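Local coordinates for protein thermostable carboxypeptidase 1 (Pyrococcus furiosus, PDB 1KA2) that removes amino acids one after another from the C-terminus of peptides with broad specificity, as a cobalt-dependent homodimeric metallocarboxypeptidase of the M32 family, at residues Pro201-Lys206 with Tyr339-Ile344; Met212-Leu217 with Lys324-Phe329; Asp259-Ile264 with Ile309-Glu314. All coordinates share one frame; numbering follows the deposited sequence.

Contact 1: residues Pro201-Lys206 with Tyr339-Ile344; sequences PLEKEK and YLYFNI
The hydroxyl of Tyr341, whose ring lies against Leu202, is hydrogen-bonded to the backbone N of Arg261, a bond that probably steadies the far end of the ring. A pairing of the same hydroxyl with Asp259 OD1 is modelled very short, and its geometry is less sure; the carbonyl O of Leu202 stands nearby, 3.6 Å from Tyr341 OH, without bonding to it. Over one face, Leu202 CB sits 3.7 Å from the centroid of the Tyr341 ring and only 2° off its normal, a centred CH-pi contact. Leu202 CD1 reaches further back along the same ring, 3.8 Å from Tyr341 CD2. Tyr341 gets there by turning CG opposite its own backbone N (chi1 170°), which sends the ring out from helix 335-342 toward the 3-10 turn at 201-203. The contact thus joins the last turn of that helix to the connection between helices 169-192 and 209-223 in this mainly helical metallopeptidase fold. Glu203 takes the ring's edge: its CG is 3.7 Å from Tyr341 CE1, near the ring plane. Beyond CG the chain is extended, and Glu203 OE1 comes 3.4 Å from Ile344 CD1 while making a salt bridge to Arg346.

Contact 2: residues Met212-Leu217 with Lys324-Phe329; sequences MERVNL and KENLPF
Met212 and Leu327 meet on the buried side of a helix-to-helix contact, where the C-terminal end of helix 313-326 rests against the first half of helix 209-223. The sulfur does the touching: Met212 SD lies 3.7 Å from Leu327 CD2 and slightly farther from CD1, so it bears on both methyls of the leucine, the two side chains lying nearly perpendicular. Met212 points away from its partner at CB, and bends at chi2 (-46°) and chi3 bring the thioether back. Leu327 is the first residue past the helix to leave helical phi/psi, so the apolar packing runs from the last helical turn onto the residue that follows it. Val215 continues the packing more lightly, with CG2 4.1 Å from Asn326 CB as the two side chains run antiparallel alongside one another. Val322 and Leu323, one turn earlier, also touch Val215.

On the solvent side the exposed Arg214 lays CB and CD along the amide oxygen of Asn326 and, bending at chi3, makes one hydrogen bond to it, the guanidinium and amide planes lying 38° apart. The other end of that amide turns back to its own helix, where ND2 bonds to Val322 O. Arg214 NE approaches Asn326 OD1 to 2.7 Å, within the guanidinium plane, but the N-H points off line, with an angle of 138° at the hydrogen.

Contact 3: residues Asp259-Ile264 with Ile309-Glu314; sequences DFRRTI and IGRSKE
Two guanidinium groups, those of Arg261 and Arg311, meet with their planes 64° apart. Arg261 NH2 stands at the edge of the Arg311 group, near its plane, whereas Arg311 NH1 approaches the Arg261 group obliquely. These two nitrogens, Arg261 NH2 and Arg311 NH1, are 3.2 Å apart, yet both are donors, so no hydrogen bond joins them and their like charges would by themselves disfavour the pair. Partners around them probably offset this. Arg311 NH1 is hydrogen-bonded to the carbonyl O of Phe342 and Arg311 NE to Asn307 OD1, and Arg261 makes a cation-pi contact with Tyr341.

Arg311 runs extended from CG to NE, which carries its guanidinium to that of Arg261, whose own chain bends at chi3. Arg311 is itself part of a type I turn, Ile309 to Ser312, that leads into helix 313-326, with Ser312 as N-cap.

The side chain of Arg311 lies about 8 Å from that of His269 and about 12 Å from the bound magnesium ion, near the metal site but not part of it. Arg261 lies near the N-terminal end of helix 261-278, which carries the HEXXH signature of these metallopeptidases; its His269 and His273, with Glu299, bind magnesium here and are the ligands of the catalytic cobalt.

From the N terminus, the chain passes 201-206, 212-217 and 259-264 before meeting their partners in reverse order: contact 3 closes the innermost loop at 309-314, contact 2 the next at 324-329, and contact 1 the outermost at 339-344. The three are therefore nested and none cross. Contacts 3 and 2 lie at the two ends of helix 313-326, contact 3 through the turn that leads into it, tying it to the HEXXH helix 261-278 and to helix 209-223, while contact 1 joins helix 335-342 to the loop before helix 209-223. They also touch one another: Asn216 bonds to Thr263 between contacts 2 and 3, and Phe329 of contact 2 packs on Glu205 of contact 1.

Contact 1: residues Pro201-Lys206 with Tyr339-Ile344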
# COMPACT_ATOMS: atom_id res chain seq x y z
N PRO A 201 28.53 -21.41 -18.77
CA PRO A 201 28.73 -21.85 -17.39
C PRO A 201 28.24 -20.85 -16.33
O PRO A 201 27.90 -21.24 -15.21
CB PRO A 201 30.24 -22.12 -17.32
CG PRO A 201 30.80 -21.19 -18.36
CD PRO A 201 29.81 -21.32 -19.49
N LEU A 202 28.20 -19.57 -16.70
CA LEU A 202 27.75 -18.53 -15.79
C LEU A 202 26.29 -18.73 -15.35
O LEU A 202 25.85 -18.16 -14.35
CB LEU A 202 27.93 -17.15 -16.44
CG LEU A 202 29.35 -16.58 -16.37
CD1 LEU A 202 29.45 -15.29 -17.18
CD2 LEU A 202 29.71 -16.33 -14.90
N GLU A 203 25.56 -19.56 -16.09
CA GLU A 203 24.17 -19.86 -15.76
C GLU A 203 24.09 -20.67 -14.47
O GLU A 203 23.07 -20.64 -13.78
CB GLU A 203 23.51 -20.68 -16.86
CG GLU A 203 23.45 -20.03 -18.22
CD GLU A 203 22.50 -20.75 -19.15
OE1 GLU A 203 22.46 -20.39 -20.34
OE2 GLU A 203 21.78 -21.67 -18.69
N LYS A 204 25.16 -21.40 -14.16
CA LYS A 204 25.17 -22.24 -12.96
C LYS A 204 25.76 -21.57 -11.74
O LYS A 204 25.55 -22.01 -10.61
CB LYS A 204 25.91 -23.55 -13.26
CG LYS A 204 25.20 -24.42 -14.29
CD LYS A 204 25.99 -25.69 -14.63
CE LYS A 204 25.23 -26.52 -15.66
NZ LYS A 204 25.99 -27.71 -16.11
N GLU A 205 26.49 -20.48 -11.95
CA GLU A 205 27.09 -19.78 -10.83
C GLU A 205 26.02 -19.26 -9.86
O GLU A 205 25.12 -18.52 -10.24
CB GLU A 205 27.96 -18.63 -11.35
CG GLU A 205 29.12 -19.06 -12.26
CD GLU A 205 30.13 -19.99 -11.58
OE1 GLU A 205 30.04 -20.19 -10.35
OE2 GLU A 205 31.02 -20.53 -12.27
N LYS A 206 26.13 -19.69 -8.60
CA LYS A 206 25.21 -19.27 -7.56
C LYS A 206 25.68 -17.97 -6.92
O LYS A 206 26.86 -17.64 -6.96
CB LYS A 206 25.11 -20.33 -6.47
CG LYS A 206 24.41 -21.61 -6.87
CD LYS A 206 24.28 -22.55 -5.68
CE LYS A 206 23.49 -23.81 -6.02
NZ LYS A 206 24.05 -24.56 -7.18
N TYR A 339 29.46 -11.08 -22.09
CA TYR A 339 28.74 -10.73 -23.31
C TYR A 339 28.04 -11.95 -23.90
O TYR A 339 26.82 -11.95 -24.06
CB TYR A 339 29.67 -10.14 -24.37
CG TYR A 339 28.90 -9.73 -25.60
CD1 TYR A 339 28.15 -8.56 -25.61
CD2 TYR A 339 28.86 -10.55 -26.72
CE1 TYR A 339 27.36 -8.21 -26.72
CE2 TYR A 339 28.07 -10.22 -27.83
CZ TYR A 339 27.33 -9.06 -27.82
OH TYR A 339 26.54 -8.74 -28.91
N LEU A 340 28.81 -12.99 -24.24
CA LEU A 340 28.23 -14.20 -24.82
C LEU A 340 27.11 -14.76 -23.95
O LEU A 340 26.09 -15.25 -24.44
CB LEU A 340 29.33 -15.27 -25.02
CG LEU A 340 30.46 -14.91 -26.01
CD1 LEU A 340 31.54 -15.99 -25.96
CD2 LEU A 340 29.91 -14.78 -27.43
N TYR A 341 27.30 -14.67 -22.64
CA TYR A 341 26.32 -15.13 -21.66
C TYR A 341 25.01 -14.36 -21.85
O TYR A 341 23.93 -14.96 -21.97
CB TYR A 341 26.90 -14.92 -20.26
CG TYR A 341 25.97 -15.12 -19.10
CD1 TYR A 341 25.15 -16.25 -19.01
CD2 TYR A 341 25.95 -14.21 -18.04
CE1 TYR A 341 24.33 -16.45 -17.91
CE2 TYR A 341 25.15 -14.40 -16.93
CZ TYR A 341 24.34 -15.53 -16.87
OH TYR A 341 23.55 -15.72 -15.75
N PHE A 342 25.10 -13.03 -21.91
CA PHE A 342 23.93 -12.17 -22.08
C PHE A 342 23.24 -12.30 -23.43
O PHE A 342 22.13 -11.82 -23.61
CB PHE A 342 24.34 -10.69 -21.91
CG PHE A 342 24.35 -10.21 -20.48
CD1 PHE A 342 24.59 -11.07 -19.43
CD2 PHE A 342 24.16 -8.85 -20.21
CE1 PHE A 342 24.64 -10.61 -18.12
CE2 PHE A 342 24.21 -8.37 -18.90
CZ PHE A 342 24.46 -9.26 -17.86
N ASN A 343 23.89 -12.95 -24.39
CA ASN A 343 23.32 -13.08 -25.72
C ASN A 343 23.18 -14.49 -26.25
O ASN A 343 23.05 -14.69 -27.45
CB ASN A 343 24.16 -12.26 -26.70
CG ASN A 343 23.97 -10.77 -26.52
OD1 ASN A 343 23.18 -10.15 -27.21
ND2 ASN A 343 24.69 -10.20 -25.56
N ILE A 344 23.21 -15.47 -25.36
CA ILE A 344 23.05 -16.84 -25.78
C ILE A 344 21.81 -16.97 -26.66
O ILE A 344 20.88 -16.17 -26.57
CB ILE A 344 22.93 -17.77 -24.56
CG1 ILE A 344 24.31 -17.94 -23.92
CG2 ILE A 344 22.33 -19.10 -24.95
CD1 ILE A 344 24.32 -18.87 -22.75

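Contact 2: residues Met212-Leu217 with Lys324-Phe329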
# COMPACT_ATOMS: atom_id res chain seq x y z
N MET A 212 23.82 -9.46 -5.61
CA MET A 212 23.15 -8.93 -6.79
C MET A 212 22.33 -7.69 -6.52
O MET A 212 22.15 -6.86 -7.42
CB MET A 212 22.27 -10.00 -7.45
CG MET A 212 23.08 -11.05 -8.18
SD MET A 212 24.36 -10.28 -9.19
CE MET A 212 23.38 -9.55 -10.48
N GLU A 213 21.82 -7.54 -5.30
CA GLU A 213 21.04 -6.35 -5.02
C GLU A 213 21.98 -5.14 -5.01
O GLU A 213 21.55 -4.01 -5.24
CB GLU A 213 20.22 -6.48 -3.71
CG GLU A 213 20.95 -6.58 -2.40
CD GLU A 213 20.00 -6.90 -1.25
OE1 GLU A 213 20.40 -6.79 -0.08
OE2 GLU A 213 18.85 -7.28 -1.52
N ARG A 214 23.26 -5.38 -4.77
CA ARG A 214 24.25 -4.31 -4.79
C ARG A 214 24.49 -3.94 -6.26
O ARG A 214 24.66 -2.77 -6.61
CB ARG A 214 25.57 -4.76 -4.14
CG ARG A 214 25.56 -4.79 -2.61
CD ARG A 214 26.98 -4.78 -2.03
NE ARG A 214 27.56 -6.11 -1.84
CZ ARG A 214 27.24 -6.93 -0.84
NH1 ARG A 214 26.34 -6.55 0.07
NH2 ARG A 214 27.81 -8.12 -0.73
N VAL A 215 24.50 -4.95 -7.13
CA VAL A 215 24.71 -4.72 -8.55
C VAL A 215 23.49 -4.03 -9.16
O VAL A 215 23.63 -3.03 -9.87
CB VAL A 215 25.00 -6.05 -9.30
CG1 VAL A 215 24.95 -5.84 -10.79
CG2 VAL A 215 26.39 -6.57 -8.92
N ASN A 216 22.29 -4.55 -8.89
CA ASN A 216 21.09 -3.92 -9.42
C ASN A 216 20.99 -2.46 -8.96
O ASN A 216 20.71 -1.57 -9.77
CB ASN A 216 19.81 -4.68 -9.00
CG ASN A 216 19.61 -5.98 -9.79
OD1 ASN A 216 20.07 -6.10 -10.93
ND2 ASN A 216 18.91 -6.94 -9.19
N LEU A 217 21.21 -2.22 -7.67
CA LEU A 217 21.15 -0.86 -7.11
C LEU A 217 22.10 0.08 -7.87
O LEU A 217 21.73 1.20 -8.24
CB LEU A 217 21.54 -0.87 -5.63
CG LEU A 217 20.95 0.21 -4.70
CD1 LEU A 217 21.95 0.49 -3.56
CD2 LEU A 217 20.65 1.49 -5.47
N LYS A 324 32.56 -7.86 -10.88
CA LYS A 324 33.79 -8.38 -10.28
C LYS A 324 33.88 -8.05 -8.79
O LYS A 324 34.29 -8.88 -7.99
CB LYS A 324 35.02 -7.80 -11.00
CG LYS A 324 35.20 -8.27 -12.45
CD LYS A 324 35.68 -9.71 -12.52
CE LYS A 324 37.11 -9.86 -12.00
NZ LYS A 324 38.08 -9.08 -12.83
N GLU A 325 33.50 -6.83 -8.43
CA GLU A 325 33.54 -6.39 -7.03
C GLU A 325 32.63 -7.19 -6.11
O GLU A 325 33.01 -7.54 -5.00
CB GLU A 325 33.14 -4.91 -6.92
CG GLU A 325 34.19 -3.91 -7.36
CD GLU A 325 33.68 -2.48 -7.31
OE1 GLU A 325 33.15 -2.07 -6.25
OE2 GLU A 325 33.82 -1.77 -8.34
N ASN A 326 31.43 -7.49 -6.59
CA ASN A 326 30.44 -8.20 -5.79
C ASN A 326 30.28 -9.70 -6.01
O ASN A 326 29.69 -10.38 -5.17
CB ASN A 326 29.08 -7.52 -5.99
CG ASN A 326 29.05 -6.13 -5.39
OD1 ASN A 326 28.85 -5.96 -4.19
ND2 ASN A 326 29.25 -5.11 -6.23
N LEU A 327 30.79 -10.22 -7.12
CA LEU A 327 30.65 -11.65 -7.39
C LEU A 327 32.00 -12.37 -7.41
O LEU A 327 32.81 -12.16 -8.32
CB LEU A 327 29.92 -11.85 -8.72
CG LEU A 327 28.59 -11.08 -8.85
CD1 LEU A 327 28.04 -11.26 -10.26
CD2 LEU A 327 27.58 -11.58 -7.82
N PRO A 328 32.26 -13.22 -6.40
CA PRO A 328 33.51 -13.98 -6.28
C PRO A 328 33.81 -14.83 -7.51
O PRO A 328 34.93 -14.80 -8.03
CB PRO A 328 33.28 -14.84 -5.04
CG PRO A 328 32.38 -13.99 -4.21
CD PRO A 328 31.39 -13.47 -5.24
N PHE A 329 32.82 -15.58 -7.96
CA PHE A 329 32.98 -16.45 -9.12
C PHE A 329 33.28 -15.68 -10.40
O PHE A 329 33.55 -16.29 -11.43
CB PHE A 329 31.73 -17.31 -9.30
CG PHE A 329 30.47 -16.51 -9.47
CD1 PHE A 329 30.18 -15.87 -10.67
CD2 PHE A 329 29.56 -16.43 -8.42
CE1 PHE A 329 29.01 -15.16 -10.82
CE2 PHE A 329 28.38 -15.71 -8.57
CZ PHE A 329 28.10 -15.08 -9.77

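Contact 3: residues Asp259-Ile264 with Ile309-Glu314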
# COMPACT_ATOMS: atom_id res chain seq x y z
N ASP A 259 22.19 -17.78 -11.95
CA ASP A 259 21.95 -17.23 -13.29
C ASP A 259 21.69 -15.73 -13.14
O ASP A 259 20.63 -15.25 -13.49
CB ASP A 259 20.73 -17.91 -13.93
CG ASP A 259 20.74 -17.84 -15.44
OD1 ASP A 259 21.50 -17.03 -16.01
OD2 ASP A 259 19.98 -18.59 -16.08
N PHE A 260 22.68 -15.00 -12.63
CA PHE A 260 22.53 -13.57 -12.37
C PHE A 260 22.04 -12.67 -13.50
O PHE A 260 21.61 -11.54 -13.24
CB PHE A 260 23.83 -13.00 -11.76
CG PHE A 260 24.91 -12.65 -12.76
CD1 PHE A 260 24.85 -11.45 -13.48
CD2 PHE A 260 26.01 -13.47 -12.92
CE1 PHE A 260 25.89 -11.08 -14.33
CE2 PHE A 260 27.06 -13.11 -13.78
CZ PHE A 260 26.99 -11.91 -14.48
N ARG A 261 22.08 -13.17 -14.73
CA ARG A 261 21.61 -12.39 -15.87
C ARG A 261 20.14 -12.05 -15.69
O ARG A 261 19.68 -10.96 -16.06
CB ARG A 261 21.79 -13.21 -17.16
CG ARG A 261 20.87 -14.43 -17.23
CD ARG A 261 21.27 -15.44 -18.29
NE ARG A 261 21.47 -14.82 -19.59
CZ ARG A 261 20.82 -15.18 -20.69
NH1 ARG A 261 19.91 -16.15 -20.65
NH2 ARG A 261 21.08 -14.56 -21.84
N ARG A 262 19.39 -12.99 -15.12
CA ARG A 262 17.96 -12.82 -14.92
C ARG A 262 17.54 -11.58 -14.14
O ARG A 262 16.76 -10.76 -14.63
CB ARG A 262 17.37 -14.04 -14.22
CG ARG A 262 17.43 -15.33 -14.99
CD ARG A 262 17.09 -16.48 -14.05
NE ARG A 262 17.23 -17.79 -14.68
CZ ARG A 262 16.36 -18.30 -15.55
NH1 ARG A 262 15.28 -17.60 -15.88
NH2 ARG A 262 16.58 -19.50 -16.07
N THR A 263 18.04 -11.45 -12.92
CA THR A 263 17.66 -10.32 -12.10
C THR A 263 18.13 -9.01 -12.71
O THR A 263 17.44 -8.00 -12.62
CB THR A 263 18.21 -10.47 -10.66
OG1 THR A 263 17.66 -9.43 -9.84
CG2 THR A 263 19.74 -10.40 -10.63
N ILE A 264 19.29 -9.03 -13.35
CA ILE A 264 19.82 -7.81 -13.96
C ILE A 264 18.96 -7.31 -15.12
O ILE A 264 18.45 -6.19 -15.08
CB ILE A 264 21.27 -8.00 -14.50
CG1 ILE A 264 22.26 -8.10 -13.34
CG2 ILE A 264 21.63 -6.84 -15.44
CD1 ILE A 264 23.72 -8.19 -13.77
N ILE A 309 20.05 -2.03 -25.10
CA ILE A 309 21.12 -1.54 -24.22
C ILE A 309 21.70 -2.60 -23.29
O ILE A 309 22.92 -2.80 -23.24
CB ILE A 309 20.63 -0.37 -23.35
CG1 ILE A 309 20.24 0.80 -24.26
CG2 ILE A 309 21.69 0.04 -22.35
CD1 ILE A 309 19.86 2.08 -23.53
N GLY A 310 20.82 -3.27 -22.55
CA GLY A 310 21.26 -4.28 -21.60
C GLY A 310 22.06 -5.46 -22.12
O GLY A 310 22.85 -6.02 -21.37
N ARG A 311 21.87 -5.85 -23.37
CA ARG A 311 22.62 -6.99 -23.91
C ARG A 311 23.73 -6.52 -24.86
O ARG A 311 24.39 -7.34 -25.50
CB ARG A 311 21.69 -7.97 -24.64
CG ARG A 311 20.73 -8.72 -23.72
CD ARG A 311 19.91 -9.71 -24.52
NE ARG A 311 18.71 -10.11 -23.79
CZ ARG A 311 18.66 -11.05 -22.86
NH1 ARG A 311 19.73 -11.73 -22.52
NH2 ARG A 311 17.51 -11.30 -22.25
N SER A 312 23.92 -5.21 -24.93
CA SER A 312 24.96 -4.63 -25.79
C SER A 312 26.33 -4.78 -25.12
O SER A 312 26.43 -4.81 -23.89
CB SER A 312 24.68 -3.15 -26.06
OG SER A 312 25.00 -2.35 -24.94
N LYS A 313 27.38 -4.86 -25.93
CA LYS A 313 28.74 -5.01 -25.41
C LYS A 313 29.12 -3.87 -24.46
O LYS A 313 29.79 -4.09 -23.46
CB LYS A 313 29.71 -5.06 -26.58
CG LYS A 313 31.13 -5.34 -26.18
CD LYS A 313 31.21 -6.70 -25.56
CE LYS A 313 32.63 -7.12 -25.26
NZ LYS A 313 32.64 -8.53 -24.82
N GLU A 314 28.67 -2.67 -24.80
CA GLU A 314 28.95 -1.49 -23.99
C GLU A 314 28.37 -1.57 -22.57
O GLU A 314 29.05 -1.26 -21.59
CB GLU A 314 28.43 -0.23 -24.68
CG GLU A 314 29.07 0.12 -26.01
CD GLU A 314 28.68 -0.83 -27.14
OE1 GLU A 314 27.50 -1.24 -27.22
OE2 GLU A 314 29.57 -1.15 -27.95